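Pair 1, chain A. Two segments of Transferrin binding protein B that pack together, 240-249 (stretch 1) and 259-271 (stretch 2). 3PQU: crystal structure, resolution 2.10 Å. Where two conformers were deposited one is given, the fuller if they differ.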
# COMPACT_ATOMS: atom_id res chain seq x y z
N LYS A 240 -5.79 -6.86 16.28
CA LYS A 240 -5.36 -7.09 14.90
C LYS A 240 -6.37 -7.90 14.08
O LYS A 240 -5.99 -8.79 13.31
CB LYS A 240 -4.03 -7.85 14.89
CG LYS A 240 -2.87 -7.10 15.55
CD LYS A 240 -2.63 -5.77 14.86
CE LYS A 240 -1.36 -5.09 15.37
NZ LYS A 240 -1.20 -3.74 14.77
N LYS A 241 -7.65 -7.60 14.26
CA LYS A 241 -8.71 -8.34 13.54
C LYS A 241 -9.78 -7.36 13.09
O LYS A 241 -9.85 -6.26 13.60
CB LYS A 241 -9.38 -9.38 14.45
CG LYS A 241 -8.52 -10.56 14.85
CD LYS A 241 -9.33 -11.53 15.72
CE LYS A 241 -8.58 -12.84 15.95
NZ LYS A 241 -8.32 -13.58 14.68
N LEU A 242 -10.64 -7.80 12.18
CA LEU A 242 -11.78 -7.01 11.79
C LEU A 242 -12.89 -7.90 11.25
O LEU A 242 -12.64 -9.00 10.76
CB LEU A 242 -11.38 -5.99 10.71
CG LEU A 242 -10.99 -6.52 9.32
CD1 LEU A 242 -12.21 -6.84 8.46
CD2 LEU A 242 -10.10 -5.51 8.61
N THR A 243 -14.11 -7.39 11.31
CA THR A 243 -15.24 -8.05 10.69
C THR A 243 -15.99 -7.03 9.86
O THR A 243 -15.72 -5.83 9.93
CB THR A 243 -16.20 -8.64 11.74
OG1 THR A 243 -16.76 -7.57 12.52
CG2 THR A 243 -15.50 -9.66 12.65
N GLY A 244 -16.95 -7.49 9.07
CA GLY A 244 -17.76 -6.56 8.31
C GLY A 244 -18.92 -7.23 7.61
O GLY A 244 -19.09 -8.45 7.66
N SER A 245 -19.71 -6.40 6.92
CA SER A 245 -20.92 -6.85 6.25
C SER A 245 -21.07 -6.10 4.93
O SER A 245 -20.77 -4.91 4.85
CB SER A 245 -22.13 -6.53 7.15
OG SER A 245 -22.12 -7.36 8.30
N LEU A 246 -21.55 -6.79 3.90
CA LEU A 246 -21.84 -6.13 2.63
C LEU A 246 -23.31 -6.31 2.30
O LEU A 246 -23.81 -7.44 2.31
CB LEU A 246 -20.98 -6.70 1.50
CG LEU A 246 -19.48 -6.84 1.79
CD1 LEU A 246 -18.77 -7.46 0.58
CD2 LEU A 246 -18.87 -5.50 2.11
N TYR A 247 -23.97 -5.20 1.96
CA TYR A 247 -25.42 -5.17 1.78
C TYR A 247 -25.82 -4.76 0.37
O TYR A 247 -25.14 -3.96 -0.27
CB TYR A 247 -26.05 -4.17 2.75
CG TYR A 247 -25.86 -4.49 4.21
CD1 TYR A 247 -26.79 -5.29 4.88
CD2 TYR A 247 -24.79 -3.98 4.92
CE1 TYR A 247 -26.63 -5.60 6.23
CE2 TYR A 247 -24.62 -4.26 6.28
CZ TYR A 247 -25.55 -5.07 6.92
OH TYR A 247 -25.39 -5.35 8.26
N ARG A 248 -26.95 -5.29 -0.09
CA ARG A 248 -27.60 -4.84 -1.33
C ARG A 248 -28.86 -4.09 -0.93
O ARG A 248 -29.74 -4.63 -0.23
CB ARG A 248 -27.93 -6.03 -2.25
CG ARG A 248 -28.64 -5.66 -3.57
CD ARG A 248 -29.26 -6.90 -4.24
NE ARG A 248 -29.80 -6.64 -5.58
CZ ARG A 248 -31.07 -6.35 -5.83
NH1 ARG A 248 -31.94 -6.26 -4.84
NH2 ARG A 248 -31.49 -6.13 -7.07
N ASN A 249 -28.95 -2.84 -1.36
CA ASN A 249 -30.09 -1.99 -1.01
C ASN A 249 -31.02 -1.83 -2.20
O ASN A 249 -30.73 -1.05 -3.11
CB ASN A 249 -29.58 -0.63 -0.52
CG ASN A 249 -28.67 -0.77 0.68
OD1 ASN A 249 -29.12 -1.13 1.76
ND2 ASN A 249 -27.38 -0.51 0.49
N GLU A 259 -36.04 -3.43 -0.14
CA GLU A 259 -35.51 -4.68 0.40
C GLU A 259 -34.00 -4.57 0.61
O GLU A 259 -33.24 -4.43 -0.35
CB GLU A 259 -35.86 -5.86 -0.52
CG GLU A 259 -37.36 -6.07 -0.68
CD GLU A 259 -37.72 -7.36 -1.39
OE1 GLU A 259 -37.16 -8.42 -1.03
OE2 GLU A 259 -38.57 -7.32 -2.31
N VAL A 260 -33.58 -4.62 1.86
CA VAL A 260 -32.16 -4.56 2.18
C VAL A 260 -31.67 -5.97 2.54
O VAL A 260 -32.17 -6.56 3.50
CB VAL A 260 -31.91 -3.61 3.36
CG1 VAL A 260 -30.42 -3.64 3.75
CG2 VAL A 260 -32.36 -2.20 3.00
N THR A 261 -30.73 -6.52 1.78
CA THR A 261 -30.26 -7.86 2.10
C THR A 261 -28.76 -7.92 2.30
O THR A 261 -28.00 -7.30 1.56
CB THR A 261 -30.69 -8.92 1.05
OG1 THR A 261 -30.31 -8.50 -0.25
CG2 THR A 261 -32.20 -9.12 1.09
N LYS A 262 -28.33 -8.64 3.32
CA LYS A 262 -26.91 -8.85 3.53
C LYS A 262 -26.44 -9.97 2.60
O LYS A 262 -26.94 -11.08 2.64
CB LYS A 262 -26.60 -9.22 4.99
CG LYS A 262 -25.09 -9.33 5.25
CD LYS A 262 -24.78 -9.90 6.63
CE LYS A 262 -25.39 -9.06 7.73
NZ LYS A 262 -24.94 -9.50 9.10
N ARG A 263 -25.47 -9.64 1.74
CA ARG A 263 -24.90 -10.60 0.79
C ARG A 263 -23.66 -11.32 1.37
O ARG A 263 -23.40 -12.47 1.03
CB ARG A 263 -24.47 -9.88 -0.48
CG ARG A 263 -25.60 -9.36 -1.33
CD ARG A 263 -26.28 -10.50 -2.05
NE ARG A 263 -26.71 -10.11 -3.39
CZ ARG A 263 -27.60 -10.78 -4.11
NH1 ARG A 263 -28.17 -11.87 -3.61
NH2 ARG A 263 -27.95 -10.34 -5.31
N TYR A 264 -22.89 -10.63 2.20
CA TYR A 264 -21.64 -11.19 2.72
C TYR A 264 -21.32 -10.76 4.14
O TYR A 264 -21.65 -9.64 4.54
CB TYR A 264 -20.47 -10.76 1.84
CG TYR A 264 -20.28 -11.53 0.56
CD1 TYR A 264 -19.71 -12.81 0.56
CD2 TYR A 264 -20.66 -10.97 -0.66
CE1 TYR A 264 -19.55 -13.51 -0.63
CE2 TYR A 264 -20.49 -11.64 -1.83
CZ TYR A 264 -19.93 -12.91 -1.82
OH TYR A 264 -19.76 -13.57 -3.01
N SER A 265 -20.66 -11.65 4.88
CA SER A 265 -19.98 -11.32 6.13
C SER A 265 -18.49 -11.41 5.88
O SER A 265 -18.03 -12.27 5.14
CB SER A 265 -20.32 -12.30 7.29
OG SER A 265 -21.69 -12.25 7.66
N ILE A 266 -17.71 -10.57 6.54
CA ILE A 266 -16.28 -10.58 6.26
C ILE A 266 -15.49 -10.75 7.54
O ILE A 266 -15.87 -10.24 8.59
CB ILE A 266 -15.88 -9.26 5.55
CG1 ILE A 266 -16.40 -9.28 4.11
CG2 ILE A 266 -14.39 -9.04 5.62
CD1 ILE A 266 -16.09 -8.02 3.35
N GLU A 267 -14.39 -11.51 7.48
CA GLU A 267 -13.50 -11.58 8.62
C GLU A 267 -12.07 -11.50 8.10
O GLU A 267 -11.78 -12.01 7.01
CB GLU A 267 -13.74 -12.84 9.48
CG GLU A 267 -13.51 -14.16 8.76
CD GLU A 267 -13.69 -15.37 9.66
OE1 GLU A 267 -14.37 -15.23 10.70
OE2 GLU A 267 -13.16 -16.45 9.34
N ALA A 268 -11.20 -10.84 8.85
CA ALA A 268 -9.81 -10.70 8.40
C ALA A 268 -8.87 -10.41 9.56
O ALA A 268 -9.28 -9.93 10.61
CB ALA A 268 -9.71 -9.61 7.30
N ASP A 269 -7.60 -10.75 9.36
CA ASP A 269 -6.55 -10.47 10.33
C ASP A 269 -5.60 -9.43 9.76
O ASP A 269 -5.28 -9.45 8.57
CB ASP A 269 -5.76 -11.74 10.68
CG ASP A 269 -6.62 -12.81 11.34
OD1 ASP A 269 -7.37 -12.48 12.28
OD2 ASP A 269 -6.54 -13.99 10.92
N ILE A 270 -5.10 -8.56 10.64
CA ILE A 270 -4.28 -7.42 10.24
C ILE A 270 -2.80 -7.70 10.40
O ILE A 270 -2.34 -8.06 11.49
CB ILE A 270 -4.64 -6.17 11.08
CG1 ILE A 270 -6.07 -5.70 10.79
CG2 ILE A 270 -3.65 -5.04 10.80
CD1 ILE A 270 -6.61 -4.69 11.81
N THR A 271 -2.04 -7.53 9.32
CA THR A 271 -0.58 -7.60 9.36
C THR A 271 -0.03 -6.35 8.70
O THR A 271 -0.45 -5.99 7.61
CB THR A 271 -0.03 -8.82 8.58
OG1 THR A 271 -0.61 -10.03 9.08
CG2 THR A 271 1.49 -8.91 8.72
O HOH W 1 -22.37 -9.90 9.43
O HOH W 2 -31.88 -6.32 -1.81

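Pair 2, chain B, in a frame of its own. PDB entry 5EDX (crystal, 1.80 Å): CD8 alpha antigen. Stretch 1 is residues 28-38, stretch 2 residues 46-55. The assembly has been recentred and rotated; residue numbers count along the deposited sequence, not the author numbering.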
# COMPACT_ATOMS: atom_id res chain seq x y z
N ASN B 28 -21.49 -1.19 -3.72
CA ASN B 28 -22.72 -0.84 -3.01
C ASN B 28 -22.57 0.55 -2.39
O ASN B 28 -21.56 1.21 -2.58
CB ASN B 28 -23.09 -1.90 -1.97
CG ASN B 28 -21.99 -2.15 -0.96
OD1 ASN B 28 -21.73 -3.29 -0.56
ND2 ASN B 28 -21.33 -1.08 -0.53
N THR B 29 -23.58 0.98 -1.64
CA THR B 29 -23.57 2.33 -1.08
C THR B 29 -22.44 2.55 -0.07
O THR B 29 -22.11 3.69 0.27
CB THR B 29 -24.91 2.66 -0.39
OG1 THR B 29 -25.09 1.81 0.74
CG2 THR B 29 -26.06 2.47 -1.36
N LEU B 30 -21.83 1.46 0.40
CA LEU B 30 -20.76 1.54 1.39
C LEU B 30 -19.38 1.60 0.75
O LEU B 30 -18.39 1.86 1.44
CB LEU B 30 -20.83 0.35 2.35
CG LEU B 30 -22.18 0.07 3.02
CD1 LEU B 30 -22.07 -1.14 3.94
CD2 LEU B 30 -22.68 1.29 3.77
N THR B 31 -19.30 1.35 -0.55
CA THR B 31 -18.02 1.25 -1.24
C THR B 31 -17.16 2.50 -1.04
O THR B 31 -17.62 3.62 -1.22
CB THR B 31 -18.21 0.99 -2.75
OG1 THR B 31 -18.88 -0.27 -2.92
CG2 THR B 31 -16.88 0.95 -3.48
N SER B 32 -15.91 2.29 -0.67
CA SER B 32 -15.00 3.40 -0.45
C SER B 32 -13.71 3.08 -1.15
O SER B 32 -13.46 1.93 -1.53
CB SER B 32 -14.75 3.58 1.05
OG SER B 32 -14.03 2.48 1.57
N CYS B 33 -12.87 4.09 -1.33
CA CYS B 33 -11.61 3.91 -2.01
C CYS B 33 -10.61 4.94 -1.50
O CYS B 33 -10.96 6.09 -1.26
CB CYS B 33 -11.82 4.08 -3.51
SG CYS B 33 -10.45 3.52 -4.52
N SER B 34 -9.36 4.52 -1.32
CA SER B 34 -8.31 5.43 -0.92
C SER B 34 -7.31 5.58 -2.06
O SER B 34 -6.90 4.59 -2.65
CB SER B 34 -7.59 4.91 0.32
OG SER B 34 -8.46 4.89 1.43
N TRP B 35 -6.94 6.81 -2.36
CA TRP B 35 -5.87 7.05 -3.33
C TRP B 35 -4.52 7.04 -2.62
O TRP B 35 -4.34 7.71 -1.61
CB TRP B 35 -6.08 8.40 -4.03
CG TRP B 35 -7.10 8.37 -5.12
CD1 TRP B 35 -8.38 8.83 -5.07
CD2 TRP B 35 -6.92 7.83 -6.44
NE1 TRP B 35 -9.02 8.62 -6.27
CE2 TRP B 35 -8.14 8.01 -7.13
CE3 TRP B 35 -5.85 7.21 -7.10
CZ2 TRP B 35 -8.31 7.60 -8.45
CZ3 TRP B 35 -6.02 6.81 -8.41
CH2 TRP B 35 -7.24 7.00 -9.07
N LEU B 36 -3.59 6.26 -3.17
CA LEU B 36 -2.24 6.15 -2.65
C LEU B 36 -1.24 6.54 -3.73
O LEU B 36 -1.56 6.54 -4.92
CB LEU B 36 -1.95 4.71 -2.21
CG LEU B 36 -2.94 4.10 -1.21
CD1 LEU B 36 -2.57 2.64 -0.93
CD2 LEU B 36 -2.97 4.92 0.08
N TYR B 37 -0.04 6.89 -3.31
CA TYR B 37 1.01 7.32 -4.23
C TYR B 37 2.32 6.67 -3.81
O TYR B 37 2.60 6.52 -2.62
CB TYR B 37 1.12 8.84 -4.18
CG TYR B 37 2.39 9.41 -4.79
CD1 TYR B 37 2.54 9.53 -6.16
CD2 TYR B 37 3.41 9.88 -3.97
CE1 TYR B 37 3.71 10.09 -6.71
CE2 TYR B 37 4.57 10.43 -4.50
CZ TYR B 37 4.71 10.53 -5.87
OH TYR B 37 5.87 11.08 -6.38
N GLN B 38 3.13 6.27 -4.79
CA GLN B 38 4.49 5.85 -4.48
C GLN B 38 5.48 6.61 -5.34
O GLN B 38 5.26 6.79 -6.53
CB GLN B 38 4.68 4.34 -4.65
CG GLN B 38 6.04 3.87 -4.12
CD GLN B 38 6.29 2.39 -4.35
OE1 GLN B 38 6.00 1.86 -5.41
NE2 GLN B 38 6.86 1.73 -3.34
N PRO B 46 4.36 3.71 0.50
CA PRO B 46 3.28 4.48 -0.12
C PRO B 46 2.85 5.64 0.76
O PRO B 46 3.02 5.62 1.98
CB PRO B 46 2.13 3.46 -0.21
CG PRO B 46 2.77 2.13 -0.10
CD PRO B 46 3.97 2.32 0.77
N ILE B 47 2.28 6.64 0.11
CA ILE B 47 1.80 7.85 0.76
C ILE B 47 0.28 7.90 0.60
O ILE B 47 -0.24 7.79 -0.51
CB ILE B 47 2.45 9.08 0.11
CG1 ILE B 47 3.97 9.02 0.32
CG2 ILE B 47 1.87 10.37 0.68
CD1 ILE B 47 4.75 10.02 -0.50
N PHE B 48 -0.44 8.05 1.71
CA PHE B 48 -1.89 8.19 1.69
C PHE B 48 -2.26 9.58 1.17
O PHE B 48 -1.75 10.58 1.68
CB PHE B 48 -2.46 7.96 3.10
CG PHE B 48 -3.94 8.27 3.23
CD1 PHE B 48 -4.89 7.34 2.84
CD2 PHE B 48 -4.36 9.47 3.78
CE1 PHE B 48 -6.25 7.62 2.97
CE2 PHE B 48 -5.72 9.75 3.91
CZ PHE B 48 -6.66 8.82 3.51
N LEU B 49 -3.13 9.64 0.17
CA LEU B 49 -3.59 10.94 -0.33
C LEU B 49 -4.98 11.30 0.19
O LEU B 49 -5.17 12.38 0.75
CB LEU B 49 -3.57 10.96 -1.86
CG LEU B 49 -2.23 10.68 -2.53
CD1 LEU B 49 -2.41 10.66 -4.04
CD2 LEU B 49 -1.19 11.72 -2.11
N MET B 50 -5.95 10.40 0.01
CA MET B 50 -7.30 10.66 0.50
C MET B 50 -8.17 9.42 0.52
O MET B 50 -7.89 8.44 -0.17
CB MET B 50 -7.99 11.72 -0.36
CG MET B 50 -8.25 11.26 -1.78
SD MET B 50 -8.73 12.61 -2.88
CE MET B 50 -7.20 13.54 -3.01
N TYR B 51 -9.22 9.49 1.32
CA TYR B 51 -10.21 8.43 1.43
C TYR B 51 -11.51 9.01 0.88
O TYR B 51 -11.88 10.13 1.23
CB TYR B 51 -10.36 8.02 2.89
CG TYR B 51 -11.55 7.14 3.22
CD1 TYR B 51 -11.43 5.76 3.28
CD2 TYR B 51 -12.79 7.71 3.52
CE1 TYR B 51 -12.51 4.96 3.60
CE2 TYR B 51 -13.88 6.91 3.84
CZ TYR B 51 -13.73 5.54 3.87
OH TYR B 51 -14.81 4.73 4.20
N LEU B 52 -12.17 8.27 0.00
CA LEU B 52 -13.41 8.73 -0.62
C LEU B 52 -14.54 7.73 -0.40
O LEU B 52 -14.36 6.53 -0.57
CB LEU B 52 -13.20 8.92 -2.13
CG LEU B 52 -12.13 9.93 -2.54
CD1 LEU B 52 -11.81 9.79 -4.02
CD2 LEU B 52 -12.57 11.36 -2.21
N SER B 53 -15.70 8.24 -0.01
CA SER B 53 -16.89 7.41 0.14
C SER B 53 -18.10 8.32 0.06
O SER B 53 -17.97 9.54 0.11
CB SER B 53 -16.89 6.68 1.48
OG SER B 53 -17.17 7.57 2.56
N LYS B 54 -19.28 7.73 -0.07
CA LYS B 54 -20.51 8.51 -0.15
C LYS B 54 -20.65 9.47 1.03
O LYS B 54 -21.00 10.64 0.86
CB LYS B 54 -21.72 7.57 -0.22
CG LYS B 54 -23.06 8.29 -0.22
CD LYS B 54 -24.22 7.29 -0.33
CE LYS B 54 -25.56 7.99 -0.19
NZ LYS B 54 -26.71 7.04 -0.19
N THR B 55 -20.35 8.98 2.23
CA THR B 55 -20.68 9.71 3.46
C THR B 55 -19.52 10.49 4.05
O THR B 55 -19.69 11.22 5.02
CB THR B 55 -21.24 8.77 4.54
OG1 THR B 55 -20.24 7.81 4.92
CG2 THR B 55 -22.46 8.03 4.03
O HOH W 3 -19.76 4.89 -0.22
O HOH W 4 -14.25 1.49 4.31

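The sharpest difference lies at the beta bulge that both pairs contain. In pair 1 the extra residue is Arg A263, whose side chain runs beside another cation: Arg A263 NH2 lies 3.8 Å from Arg A248 CD and 4.1 Å from Arg A248 NE, a like-charge approach. In pair 2 the matching residues are Leu B49 and Tyr B37, and the same place is apolar, with Leu B49 CD1 4.0 Å from Tyr B37 CB and Leu B49 CB 4.2 Å from Trp B35 CB.

The backbones nevertheless coincide. Fourteen central residues superpose with an RMSD of 0.6 Å, and the strands run antiparallel, at 165° in pair 1 and 170° in pair 2. The register shifts by one between Leu A246 and Tyr A247, and between the matching Trp B35 and Leu B36. At the bulge the carbonyl of the first residue accepts from the extra residue: Arg A263 N to Leu A246 O is 2.8 Å, and Leu B49 N to Trp B35 O is 2.9 Å. Pair 1 adds a weak bond from Tyr A264 N to the same Leu A246 O, at 3.3 Å.

On the face carrying Leu A246, Tyr A264 and Ile A266, Leu A246 CD1 reaches Tyr A264 CB and Ile A266 CD1, both at 3.9 Å. Their counterparts are Trp B35, Met B50 and Leu B52. Here the edge of the indole does the filling: Trp B35 CD1 is 4.1 Å from Met B50 CG and 3.7 Å from Leu B52 CD1. The aromatic residue has changed strands, yet both arrangements bridge the same three positions.

The other face differs in its use of water. In pair 1, water 1 bonds Ser A245 OG (2.8 Å), Lys A262 NZ (2.6 Å) and Ser A265 OG (3.0 Å), linking the strands through polar groups. Pair 2 keeps a serine at the first position, but Phe B48 and Tyr B51 replace the other two; Ser B34 OG meets their ring edges, 3.8 Å from Phe B48 CE1 and 3.6 Å from Tyr B51 CD1.

Pair 1 continues its ladder to Leu A242 and Ala A268, and Lys A241 NZ forms a salt bridge with Asp A269 OD1 at 2.8 Å. Pair 2 instead has a type I turn from Asn B28 to Thr B31, where water 3 links Thr B29 O and Thr B31 O (each 2.7 Å) to Lys B54 N (2.9 Å).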